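Local coordinates for protein cycloalternan-forming enzyme (Listeria monocytogenes serovar 1/2a, PDB 5F7U) that is a multidomain member of glycosyl hydrolase family 31 whose central TIM barrel holds bound glycans at the C-terminal ends of its strands, at residues V454-P459 with K535-E540; V582-S587 with I597-D602; W630-F635 with P656-H661. The protein carries 1 engineered substitution. All coordinates share one frame; numbering follows the deposited sequence.

In the fold
All three contacts are buried pairings of neighbouring strands in the eight-stranded parallel TIM barrel, and none belongs to the surface. Contact 1 joins strands 452-457 and 534-536, contact 2 joins 584-585 and 597-599, and contact 3 joins 628-631 and 657-660. Contacts 1 and 2 abut where strand 534-536 lies beside 584-585, linked by the Glu540-Arg586 salt bridge, and contacts 2 and 3 abut through 597-599 and 628-631. The chain F glucose touches all three. Their chemistry differs: contact 1 presents an indole and a lysine, contact 2 an arginine and an aspartate backed by aromatic rings, while contact 3 relies on a histidine, a buried amide and waters where strand bonding is weak.

Contact 1. Residues V454-P459 with K535-E540; sequences VLWQVP and KTNGGE. Engineered in segment 535-540: Asn537 (natural residue Asp). With GLC (alpha-D-glucopyranose), chain F; GLC (alpha-D-glucopyranose), chain B.
The indole of Trp456 has the chain B glucose over one face, offset toward the rim of the ring, with glucose C5 3.8 Å from Trp456 CH2. Lys535 meets an edge of the same ring, its CD 4.1 Å from Trp456 CD1. The amide of Asn537, an engineered residue that is Asp in the natural sequence, crosses the indole obliquely, the two planes 64° apart. C6 of the chain F glucose also approaches obliquely, 3.6 Å from Trp456 NE1. Because CG of Trp456 stands anti to its backbone N (chi1 -172°), the broad ring reaches these sugars from the strand.

Beneath the side chains, strands 452-457 and 534-536 pair in parallel in the family 31 TIM barrel. Lys535 N bonds to Leu455 O, Gln457 N to Lys535 O, and Asn537 N to Gln457 O at 3.0 Å. Gln457 and Thr536 occupy the face turned to helix 555-577; there the bent Gln457 chain lets NE2 donate to Trp456 O at 2.9 Å, while OE1 binds Tyr570 and Arg522. Lys535, fully extended, is long enough to carry NZ to a salt bridge with Glu400 and a weak 3.4 Å hydrogen bond with O3 of the chain F glucose.

Asn537 OD1 accepts from Gly538 N at 2.9 Å, on a lone pair in the carbonyl plane, which helps to fix the amide's rotation. ND2 therefore faces Trp456 NE1 at 3.1 Å, donor against donor, so no hydrogen bond joins them. The indole offers an apolar face to the chain B glucose, while Lys535, paired with Glu400, probably makes the chain F glucose's surroundings more polar.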
loop_
_atom_site.group_PDB
_atom_site.type_symbol
_atom_site.label_atom_id
_atom_site.label_comp_id
_atom_site.label_asym_id
_atom_site.label_seq_id
_atom_site.Cartn_x
_atom_site.Cartn_y
_atom_site.Cartn_z
ATOM N N VAL A 454 8.478 -19.364 -5.251
ATOM C CA VAL A 454 9.580 -18.390 -5.201
ATOM C C VAL A 454 10.601 -18.796 -4.128
ATOM O O VAL A 454 10.240 -19.453 -3.140
ATOM C CB VAL A 454 9.094 -16.912 -5.004
ATOM C CG1 VAL A 454 8.086 -16.531 -6.088
ATOM C CG2 VAL A 454 8.505 -16.688 -3.629
ATOM N N LEU A 455 11.870 -18.452 -4.351
ATOM C CA LEU A 455 12.939 -18.779 -3.393
ATOM C C LEU A 455 13.503 -17.524 -2.728
ATOM O O LEU A 455 13.720 -16.507 -3.370
ATOM C CB LEU A 455 14.082 -19.530 -4.113
ATOM C CG LEU A 455 13.717 -20.854 -4.792
ATOM C CD1 LEU A 455 15.002 -21.491 -5.327
ATOM C CD2 LEU A 455 13.019 -21.805 -3.820
ATOM N N TRP A 456 13.791 -17.640 -1.441
ATOM C CA TRP A 456 14.297 -16.530 -0.619
ATOM C C TRP A 456 15.732 -16.182 -1.020
ATOM O O TRP A 456 16.558 -17.090 -1.273
ATOM C CB TRP A 456 14.251 -16.994 0.827
ATOM C CG TRP A 456 14.531 -16.011 1.946
ATOM C CD1 TRP A 456 13.603 -15.250 2.626
ATOM C CD2 TRP A 456 15.802 -15.754 2.573
ATOM N NE1 TRP A 456 14.231 -14.535 3.631
ATOM C CE2 TRP A 456 15.573 -14.830 3.625
ATOM C CE3 TRP A 456 17.108 -16.220 2.356
ATOM C CZ2 TRP A 456 16.609 -14.355 4.449
ATOM C CZ3 TRP A 456 18.152 -15.728 3.181
ATOM C CH2 TRP A 456 17.885 -14.809 4.210
ATOM N N GLN A 457 16.011 -14.879 -1.061
ATOM C CA GLN A 457 17.337 -14.347 -1.410
ATOM C C GLN A 457 17.691 -13.132 -0.544
ATOM O O GLN A 457 16.804 -12.497 0.043
ATOM C CB GLN A 457 17.355 -13.891 -2.882
ATOM C CG GLN A 457 17.202 -15.006 -3.894
ATOM C CD GLN A 457 18.488 -15.789 -4.071
ATOM O OE1 GLN A 457 19.355 -15.388 -4.837
ATOM N NE2 GLN A 457 18.627 -16.889 -3.350
ATOM N N VAL A 458 18.985 -12.833 -0.503
ATOM C CA VAL A 458 19.549 -11.607 0.093
ATOM C C VAL A 458 20.539 -10.963 -0.898
ATOM O O VAL A 458 21.029 -11.647 -1.809
ATOM C CB VAL A 458 20.242 -11.854 1.458
ATOM C CG1 VAL A 458 19.207 -12.093 2.542
ATOM C CG2 VAL A 458 21.209 -13.031 1.393
ATOM N N PRO A 459 20.853 -9.665 -0.711
ATOM C CA PRO A 459 21.747 -8.956 -1.647
ATOM C C PRO A 459 23.220 -9.003 -1.218
ATOM O O PRO A 459 24.053 -8.286 -1.769
ATOM C CB PRO A 459 21.221 -7.515 -1.565
ATOM C CG PRO A 459 20.754 -7.384 -0.132
ATOM C CD PRO A 459 20.163 -8.728 0.214
ATOM N N LYS A 535 11.895 -14.280 -3.451
ATOM C CA LYS A 535 11.566 -13.435 -2.304
ATOM C C LYS A 535 12.842 -12.720 -1.896
ATOM O O LYS A 535 13.665 -13.258 -1.151
ATOM C CB LYS A 535 10.951 -14.244 -1.148
ATOM C CG LYS A 535 10.620 -13.381 0.103
ATOM C CD LYS A 535 9.922 -14.224 1.178
ATOM C CE LYS A 535 9.526 -13.323 2.356
ATOM N NZ LYS A 535 8.829 -14.083 3.453
ATOM N N THR A 536 12.995 -11.511 -2.419
ATOM C CA THR A 536 14.200 -10.713 -2.216
ATOM C C THR A 536 14.075 -9.895 -0.946
ATOM O O THR A 536 13.473 -8.824 -0.928
ATOM C CB THR A 536 14.492 -9.837 -3.450
ATOM O OG1 THR A 536 13.261 -9.413 -4.032
ATOM C CG2 THR A 536 15.258 -10.643 -4.481
ATOM N N ASN A 537 14.606 -10.460 0.126
ATOM C CA ASN A 537 14.566 -9.860 1.449
ATOM C C ASN A 537 15.764 -8.959 1.686
ATOM O O ASN A 537 16.754 -9.024 0.972
ATOM C CB ASN A 537 14.632 -10.983 2.484
ATOM C CG ASN A 537 13.759 -10.710 3.684
ATOM O OD1 ASN A 537 13.660 -9.593 4.180
ATOM N ND2 ASN A 537 13.062 -11.743 4.115
ATOM N N GLY A 538 15.672 -8.152 2.739
ATOM C CA GLY A 538 16.757 -7.257 3.114
ATOM C C GLY A 538 16.920 -6.083 2.157
ATOM O O GLY A 538 15.988 -5.699 1.441
ATOM N N GLY A 539 18.125 -5.524 2.154
ATOM C CA GLY A 539 18.415 -4.367 1.310
ATOM C C GLY A 539 18.659 -3.105 2.113
ATOM O O GLY A 539 19.186 -2.126 1.560
ATOM N N GLU A 540 18.308 -3.128 3.405
ATOM C CA GLU A 540 18.487 -1.948 4.280
ATOM C C GLU A 540 19.884 -1.976 4.912
ATOM O O GLU A 540 20.036 -1.836 6.130
ATOM C CB GLU A 540 17.409 -1.913 5.385
ATOM C CG GLU A 540 15.977 -2.234 4.912
ATOM C CD GLU A 540 15.631 -3.725 4.907
ATOM O OE1 GLU A 540 14.453 -4.073 4.714
ATOM O OE2 GLU A 540 16.515 -4.585 5.114
HETATM C C1 GLC F . 13.451 -11.883 7.413
HETATM C C2 GLC F . 12.049 -11.780 6.773
HETATM C C3 GLC F . 11.114 -12.936 7.179
HETATM C C4 GLC F . 11.796 -14.290 6.924
HETATM C C5 GLC F . 13.247 -14.294 7.425
HETATM C C6 GLC F . 14.015 -15.552 7.052
HETATM O O2 GLC F . 11.500 -10.475 6.983
HETATM O O3 GLC F . 9.878 -12.896 6.442
HETATM O O4 GLC F . 11.061 -15.343 7.576
HETATM O O5 GLC F . 14.012 -13.146 7.001
HETATM O O6 GLC F . 15.272 -15.472 7.754
HETATM C C1 GLC B . 15.602 -16.743 8.366
HETATM C C2 GLC B . 16.889 -16.605 9.191
HETATM C C3 GLC B . 18.128 -16.557 8.289
HETATM C C4 GLC B . 18.145 -17.728 7.307
HETATM C C5 GLC B . 16.834 -17.702 6.507
HETATM C C6 GLC B . 16.727 -18.767 5.423
HETATM O O2 GLC B . 16.850 -15.400 9.959
HETATM O O3 GLC B . 19.320 -16.568 9.084
HETATM O O4 GLC B . 19.280 -17.599 6.442
HETATM O O5 GLC B . 15.718 -17.817 7.414
HETATM O O6 GLC B . 16.595 -20.049 6.047
#

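Contact 2. Residues V582-S587 with I597-D602; sequences VSFSRS and IYWSGD. With GLC (alpha-D-glucopyranose), chain C; GLC (alpha-D-glucopyranose), chain F.
Strands 584-585 and 597-599 run parallel in the TIM barrel, three backbone bonds alternating between them: Ile597 N to Ser583 O, Ser585 N to Ile597 O, and Trp599 N to Ser585 O at 2.9 Å, the last nearly along the C=O axis. The loop that connects these neighbouring strands contains no helix. Phe584 and Ile597 share one face of the sheet, where branched Ile597 sets CG2 off-centre against the phenyl ring, 4.2 Å from its centroid. The Phe584 ring and the six-membered ring of Trp599 are offset so far that they barely overlap, though Phe584 CD1 and Trp599 CE3 are 3.5 Å apart. On the opposite face, Ser585 is small enough to lie beside the Tyr598 ring, and its OG bonds to Thr536 and to a water that also reaches Ile597 O.

Arg586 runs alongside Trp599, its CB over the six-membered ring in a CH-pi contact (3.8 Å to the centroid). Extended from CG to NE, it bonds through NE to Glu540, while NH1 donates to O3 of the chain C glucose at 2.8 Å. Asp602 forms a long salt bridge with Arg586, and its OD1 accepts a short 2.5 Å hydrogen bond from O2 of the chain F glucose.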
loop_
_atom_site.group_PDB
_atom_site.type_symbol
_atom_site.label_atom_id
_atom_site.label_comp_id
_atom_site.label_asym_id
_atom_site.label_seq_id
_atom_site.Cartn_x
_atom_site.Cartn_y
_atom_site.Cartn_z
ATOM N N VAL A 582 7.544 -13.575 -10.451
ATOM C CA VAL A 582 7.101 -12.489 -9.567
ATOM C C VAL A 582 8.123 -12.331 -8.440
ATOM O O VAL A 582 8.577 -13.337 -7.894
ATOM C CB VAL A 582 5.733 -12.865 -8.956
ATOM C CG1 VAL A 582 5.297 -11.886 -7.868
ATOM C CG2 VAL A 582 4.680 -12.918 -10.056
ATOM N N SER A 583 8.463 -11.086 -8.081
ATOM C CA SER A 583 9.239 -10.811 -6.860
ATOM C C SER A 583 8.354 -10.464 -5.663
ATOM O O SER A 583 7.257 -9.918 -5.836
ATOM C CB SER A 583 10.200 -9.654 -7.099
ATOM O OG SER A 583 11.196 -10.027 -8.045
ATOM N N PHE A 584 8.879 -10.727 -4.461
ATOM C CA PHE A 584 8.158 -10.526 -3.211
ATOM C C PHE A 584 9.231 -9.937 -2.292
ATOM O O PHE A 584 10.214 -10.625 -1.951
ATOM C CB PHE A 584 7.661 -11.912 -2.759
ATOM C CG PHE A 584 6.590 -11.889 -1.699
ATOM C CD1 PHE A 584 6.926 -11.689 -0.347
ATOM C CD2 PHE A 584 5.252 -12.163 -2.039
ATOM C CE1 PHE A 584 5.948 -11.696 0.651
ATOM C CE2 PHE A 584 4.264 -12.169 -1.032
ATOM C CZ PHE A 584 4.621 -11.935 0.309
ATOM N N SER A 585 9.088 -8.652 -1.938
ATOM C CA SER A 585 10.184 -7.900 -1.272
ATOM C C SER A 585 9.646 -7.019 -0.161
ATOM O O SER A 585 8.428 -6.863 -0.044
ATOM C CB SER A 585 10.897 -7.009 -2.285
ATOM O OG SER A 585 11.297 -7.767 -3.417
ATOM N N ARG A 586 10.529 -6.462 0.673
ATOM C CA ARG A 586 10.042 -5.580 1.749
ATOM C C ARG A 586 10.548 -4.153 1.714
ATOM O O ARG A 586 9.884 -3.264 2.257
ATOM C CB ARG A 586 10.282 -6.178 3.133
ATOM C CG ARG A 586 11.731 -6.301 3.501
ATOM C CD ARG A 586 11.896 -6.781 4.934
ATOM N NE ARG A 586 13.282 -6.529 5.292
ATOM C CZ ARG A 586 13.953 -7.152 6.257
ATOM N NH1 ARG A 586 13.366 -8.106 7.004
ATOM N NH2 ARG A 586 15.214 -6.799 6.480
ATOM N N SER A 587 11.697 -3.924 1.064
ATOM C CA SER A 587 12.379 -2.637 1.181
ATOM C C SER A 587 12.441 -1.890 -0.124
ATOM O O SER A 587 12.571 -2.505 -1.180
ATOM C CB SER A 587 13.812 -2.832 1.678
ATOM O OG SER A 587 14.390 -1.555 1.963
ATOM N N ILE A 597 5.804 -7.437 -5.663
ATOM C CA ILE A 597 4.989 -7.348 -4.440
ATOM C C ILE A 597 5.843 -6.808 -3.296
ATOM O O ILE A 597 7.044 -7.125 -3.224
ATOM C CB ILE A 597 4.430 -8.749 -4.050
ATOM C CG1 ILE A 597 3.412 -9.192 -5.098
ATOM C CG2 ILE A 597 3.786 -8.743 -2.655
ATOM C CD1 ILE A 597 3.099 -10.669 -5.077
ATOM N N TYR A 598 5.237 -6.005 -2.417
ATOM C CA TYR A 598 5.913 -5.600 -1.153
ATOM C C TYR A 598 5.096 -6.084 0.010
ATOM O O TYR A 598 3.877 -5.855 0.021
ATOM C CB TYR A 598 6.151 -4.063 -1.095
ATOM C CG TYR A 598 7.178 -3.702 -2.128
ATOM C CD1 TYR A 598 6.802 -3.566 -3.474
ATOM C CD2 TYR A 598 8.543 -3.635 -1.803
ATOM C CE1 TYR A 598 7.755 -3.335 -4.466
ATOM C CE2 TYR A 598 9.496 -3.402 -2.796
ATOM C CZ TYR A 598 9.099 -3.255 -4.115
ATOM O OH TYR A 598 10.042 -3.004 -5.100
ATOM N N TRP A 599 5.739 -6.779 0.963
ATOM C CA TRP A 599 5.027 -7.153 2.211
ATOM C C TRP A 599 5.504 -6.328 3.389
ATOM O O TRP A 599 6.611 -5.803 3.362
ATOM C CB TRP A 599 5.075 -8.667 2.488
ATOM C CG TRP A 599 6.190 -9.136 3.379
ATOM C CD1 TRP A 599 6.093 -9.428 4.702
ATOM C CD2 TRP A 599 7.562 -9.386 3.008
ATOM N NE1 TRP A 599 7.312 -9.861 5.184
ATOM C CE2 TRP A 599 8.232 -9.837 4.175
ATOM C CE3 TRP A 599 8.280 -9.298 1.806
ATOM C CZ2 TRP A 599 9.601 -10.177 4.189
ATOM C CZ3 TRP A 599 9.637 -9.659 1.800
ATOM C CH2 TRP A 599 10.291 -10.071 3.007
ATOM N N SER A 600 4.643 -6.194 4.404
ATOM C CA SER A 600 4.862 -5.260 5.516
ATOM C C SER A 600 5.897 -5.706 6.559
ATOM O O SER A 600 6.087 -5.042 7.579
ATOM C CB SER A 600 3.513 -4.931 6.161
ATOM O OG SER A 600 3.022 -6.073 6.852
ATOM N N GLY A 601 6.597 -6.808 6.299
ATOM C CA GLY A 601 7.717 -7.189 7.156
ATOM C C GLY A 601 7.344 -7.935 8.423
ATOM O O GLY A 601 6.353 -8.660 8.462
ATOM N N ASP A 602 8.153 -7.751 9.469
ATOM C CA ASP A 602 8.196 -8.705 10.582
ATOM C C ASP A 602 7.372 -8.163 11.725
ATOM O O ASP A 602 7.788 -7.200 12.380
ATOM C CB ASP A 602 9.642 -8.896 11.061
ATOM C CG ASP A 602 10.559 -9.498 9.988
ATOM O OD1 ASP A 602 10.075 -10.143 9.044
ATOM O OD2 ASP A 602 11.792 -9.313 10.089
HETATM C C1 GLC C . 16.087 -10.694 12.009
HETATM C C2 GLC C . 16.327 -10.036 10.645
HETATM C C3 GLC C . 15.074 -10.097 9.759
HETATM C C4 GLC C . 14.618 -11.548 9.556
HETATM C C5 GLC C . 14.418 -12.168 10.959
HETATM C C6 GLC C . 14.058 -13.646 10.928
HETATM O O1 GLC C . 15.215 -9.881 12.806
HETATM O O2 GLC C . 16.704 -8.674 10.844
HETATM O O3 GLC C . 15.342 -9.447 8.518
HETATM O O4 GLC C . 13.365 -11.623 8.835
HETATM O O5 GLC C . 15.537 -12.018 11.861
HETATM O O6 GLC C . 12.671 -13.672 11.252
HETATM C C1 GLC F . 13.451 -11.883 7.413
HETATM C C2 GLC F . 12.049 -11.780 6.773
HETATM C C3 GLC F . 11.114 -12.936 7.179
HETATM C C4 GLC F . 11.796 -14.290 6.924
HETATM C C5 GLC F . 13.247 -14.294 7.425
HETATM C C6 GLC F . 14.015 -15.552 7.052
HETATM O O2 GLC F . 11.500 -10.475 6.983
HETATM O O3 GLC F . 9.878 -12.896 6.442
HETATM O O4 GLC F . 11.061 -15.343 7.576
HETATM O O5 GLC F . 14.012 -13.146 7.001
HETATM O O6 GLC F . 15.272 -15.472 7.754
HETATM O O HOH W 1 9.202 -7.259 -5.087
HETATM O O HOH W 2 12.399 -1.845 -3.946
#

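Contact 3. Residues W630-F635 with P656-H661; sequences WDMAGF and PIMQFH. With GLC (alpha-D-glucopyranose), chain F.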
loop_
_atom_site.group_PDB
_atom_site.type_symbol
_atom_site.label_atom_id
_atom_site.label_comp_id
_atom_site.label_asym_id
_atom_site.label_seq_id
_atom_site.Cartn_x
_atom_site.Cartn_y
_atom_site.Cartn_z
ATOM N N TRP A 630 0.805 -8.621 3.554
ATOM C CA TRP A 630 1.269 -8.727 4.938
ATOM C C TRP A 630 1.225 -10.193 5.330
ATOM O O TRP A 630 0.553 -10.989 4.662
ATOM C CB TRP A 630 0.417 -7.851 5.878
ATOM C CG TRP A 630 -1.034 -8.295 6.032
ATOM C CD1 TRP A 630 -1.971 -8.442 5.024
ATOM C CD2 TRP A 630 -1.706 -8.613 7.252
ATOM N NE1 TRP A 630 -3.178 -8.860 5.554
ATOM C CE2 TRP A 630 -3.053 -8.959 6.916
ATOM C CE3 TRP A 630 -1.317 -8.628 8.598
ATOM C CZ2 TRP A 630 -4.006 -9.345 7.891
ATOM C CZ3 TRP A 630 -2.278 -8.994 9.583
ATOM C CH2 TRP A 630 -3.597 -9.354 9.211
ATOM N N ASP A 631 1.958 -10.557 6.387
ATOM C CA ASP A 631 1.855 -11.901 6.953
ATOM C C ASP A 631 0.549 -11.956 7.755
ATOM O O ASP A 631 0.502 -11.425 8.856
ATOM C CB ASP A 631 3.047 -12.193 7.900
ATOM C CG ASP A 631 4.423 -12.031 7.228
ATOM O OD1 ASP A 631 4.549 -12.165 6.006
ATOM O OD2 ASP A 631 5.407 -11.782 7.958
ATOM N N MET A 632 -0.507 -12.551 7.195
ATOM C CA MET A 632 -1.824 -12.490 7.846
ATOM C C MET A 632 -1.747 -13.084 9.255
ATOM O O MET A 632 -1.173 -14.161 9.455
ATOM C CB MET A 632 -2.924 -13.144 6.990
ATOM C CG MET A 632 -2.661 -14.577 6.566
ATOM S SD MET A 632 -4.217 -15.411 6.175
ATOM C CE MET A 632 -4.677 -15.862 7.836
ATOM N N ALA A 633 -2.274 -12.334 10.224
ATOM C CA ALA A 633 -2.262 -12.717 11.647
ATOM C C ALA A 633 -0.891 -12.719 12.315
ATOM O O ALA A 633 -0.785 -13.201 13.429
ATOM C CB ALA A 633 -3.000 -14.045 11.886
ATOM N N GLY A 634 0.129 -12.168 11.645
ATOM C CA GLY A 634 1.496 -12.025 12.214
ATOM C C GLY A 634 2.306 -13.295 12.031
ATOM O O GLY A 634 1.743 -14.392 12.017
ATOM N N PHE A 635 3.628 -13.167 11.891
ATOM C CA PHE A 635 4.439 -14.359 11.589
ATOM C C PHE A 635 5.183 -14.912 12.810
ATOM O O PHE A 635 5.763 -15.996 12.753
ATOM C CB PHE A 635 5.359 -14.136 10.375
ATOM C CG PHE A 635 6.746 -13.583 10.692
ATOM C CD1 PHE A 635 6.960 -12.549 11.633
ATOM C CD2 PHE A 635 7.849 -14.069 9.982
ATOM C CE1 PHE A 635 8.261 -12.077 11.881
ATOM C CE2 PHE A 635 9.144 -13.573 10.210
ATOM C CZ PHE A 635 9.346 -12.584 11.166
ATOM N N PRO A 656 -4.696 -6.492 -1.310
ATOM C CA PRO A 656 -4.132 -6.681 -2.661
ATOM C C PRO A 656 -3.456 -8.046 -2.849
ATOM O O PRO A 656 -3.701 -8.700 -3.862
ATOM C CB PRO A 656 -3.110 -5.537 -2.775
ATOM C CG PRO A 656 -3.676 -4.467 -1.879
ATOM C CD PRO A 656 -4.204 -5.239 -0.690
ATOM N N ILE A 657 -2.670 -8.477 -1.863
ATOM C CA ILE A 657 -1.962 -9.766 -1.907
ATOM C C ILE A 657 -2.235 -10.513 -0.600
ATOM O O ILE A 657 -2.035 -9.962 0.495
ATOM C CB ILE A 657 -0.424 -9.596 -2.092
ATOM C CG1 ILE A 657 -0.047 -8.742 -3.327
ATOM C CG2 ILE A 657 0.301 -10.953 -2.076
ATOM C CD1 ILE A 657 -0.379 -9.359 -4.689
ATOM N N MET A 658 -2.683 -11.756 -0.721
ATOM C CA MET A 658 -3.054 -12.596 0.426
ATOM C C MET A 658 -1.960 -13.640 0.651
ATOM O O MET A 658 -1.625 -14.398 -0.269
ATOM C CB MET A 658 -4.392 -13.299 0.153
ATOM C CG MET A 658 -4.955 -14.034 1.363
ATOM S SD MET A 658 -6.404 -15.003 0.911
ATOM C CE MET A 658 -6.882 -15.489 2.568
ATOM N N GLN A 659 -1.386 -13.667 1.867
ATOM C CA GLN A 659 -0.199 -14.516 2.129
ATOM C C GLN A 659 -0.109 -14.852 3.617
ATOM O O GLN A 659 -0.189 -13.941 4.450
ATOM C CB GLN A 659 1.088 -13.764 1.707
ATOM C CG GLN A 659 2.419 -14.529 1.870
ATOM C CD GLN A 659 3.342 -14.016 2.972
ATOM O OE1 GLN A 659 4.513 -14.417 3.023
ATOM N NE2 GLN A 659 2.846 -13.141 3.856
ATOM N N PHE A 660 0.043 -16.135 3.948
ATOM C CA PHE A 660 0.402 -16.526 5.341
ATOM C C PHE A 660 1.858 -16.919 5.417
ATOM O O PHE A 660 2.447 -17.370 4.418
ATOM C CB PHE A 660 -0.552 -17.598 5.968
ATOM C CG PHE A 660 -0.480 -18.977 5.333
ATOM C CD1 PHE A 660 0.585 -19.854 5.621
ATOM C CD2 PHE A 660 -1.512 -19.431 4.484
ATOM C CE1 PHE A 660 0.634 -21.132 5.055
ATOM C CE2 PHE A 660 -1.462 -20.708 3.905
ATOM C CZ PHE A 660 -0.392 -21.566 4.206
ATOM N N HIS A 661 2.438 -16.758 6.606
ATOM C CA HIS A 661 3.880 -16.938 6.787
ATOM C C HIS A 661 4.176 -17.122 8.277
ATOM O O HIS A 661 3.361 -16.730 9.149
ATOM C CB HIS A 661 4.635 -15.712 6.201
ATOM C CG HIS A 661 6.127 -15.805 6.298
ATOM N ND1 HIS A 661 6.835 -16.927 5.913
ATOM C CD2 HIS A 661 7.044 -14.920 6.768
ATOM C CE1 HIS A 661 8.127 -16.727 6.137
ATOM N NE2 HIS A 661 8.284 -15.513 6.646
HETATM C C1 GLC F . 13.451 -11.883 7.413
HETATM C C2 GLC F . 12.049 -11.780 6.773
HETATM C C3 GLC F . 11.114 -12.936 7.179
HETATM C C4 GLC F . 11.796 -14.290 6.924
HETATM C C5 GLC F . 13.247 -14.294 7.425
HETATM C C6 GLC F . 14.015 -15.552 7.052
HETATM O O2 GLC F . 11.500 -10.475 6.983
HETATM O O3 GLC F . 9.878 -12.896 6.442
HETATM O O4 GLC F . 11.061 -15.343 7.576
HETATM O O5 GLC F . 14.012 -13.146 7.001
HETATM O O6 GLC F . 15.272 -15.472 7.754
HETATM O O HOH W 3 -2.057 -11.608 3.740
HETATM O O HOH W 4 6.551 -12.801 4.182
HETATM O O HOH W 5 1.232 -15.017 8.542
#
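His661 grips the chain F glucose with one ring nitrogen: NE2 donates to O4 at 2.9 Å and also shares a hydrogen bond with O3 at 3.1 Å, the glucose lying at the edge of the imidazole. Phe635 supplies an apolar neighbour, its CE2 3.7 Å from glucose C3. The phenyl and imidazole planes are only 26° apart but slid so that they barely overlap; Phe635 CD2 and His661 CD2 meet at 3.4 Å.

Behind this first shell stands Asp631, whose carboxylate lies at the edge of the imidazole. Its OD1 receives Gln659 NE2 at 2.9 Å in an almost straight bond (178°) onto the lone pair pointing away from the other oxygen. The same NE2 donates at 3.2 Å to Trp630 O. A water donates to both Asp631 OD1 and Gln659 OE1, so glutamine, able to give and accept, meets the needs of this buried site at both ends of its amide.

The backbones pair loosely. Met632 N bonds to Gln659 O at 3.1 Å, whereas a water bridges Met632 O and His661 N. A type II turn from Asp631 to Gly634 then swings the chain round to Phe635.

Farther out, flexible Met632 lays its CG against Phe660 CB, 3.7 Å away, and fits between helices 642-653 and 687-700. Helix 642-653 links the two strands in a beta-alpha-beta unit and packs on Trp630, while strand 657-660 pairs on its far side with 367-369 to close the TIM barrel.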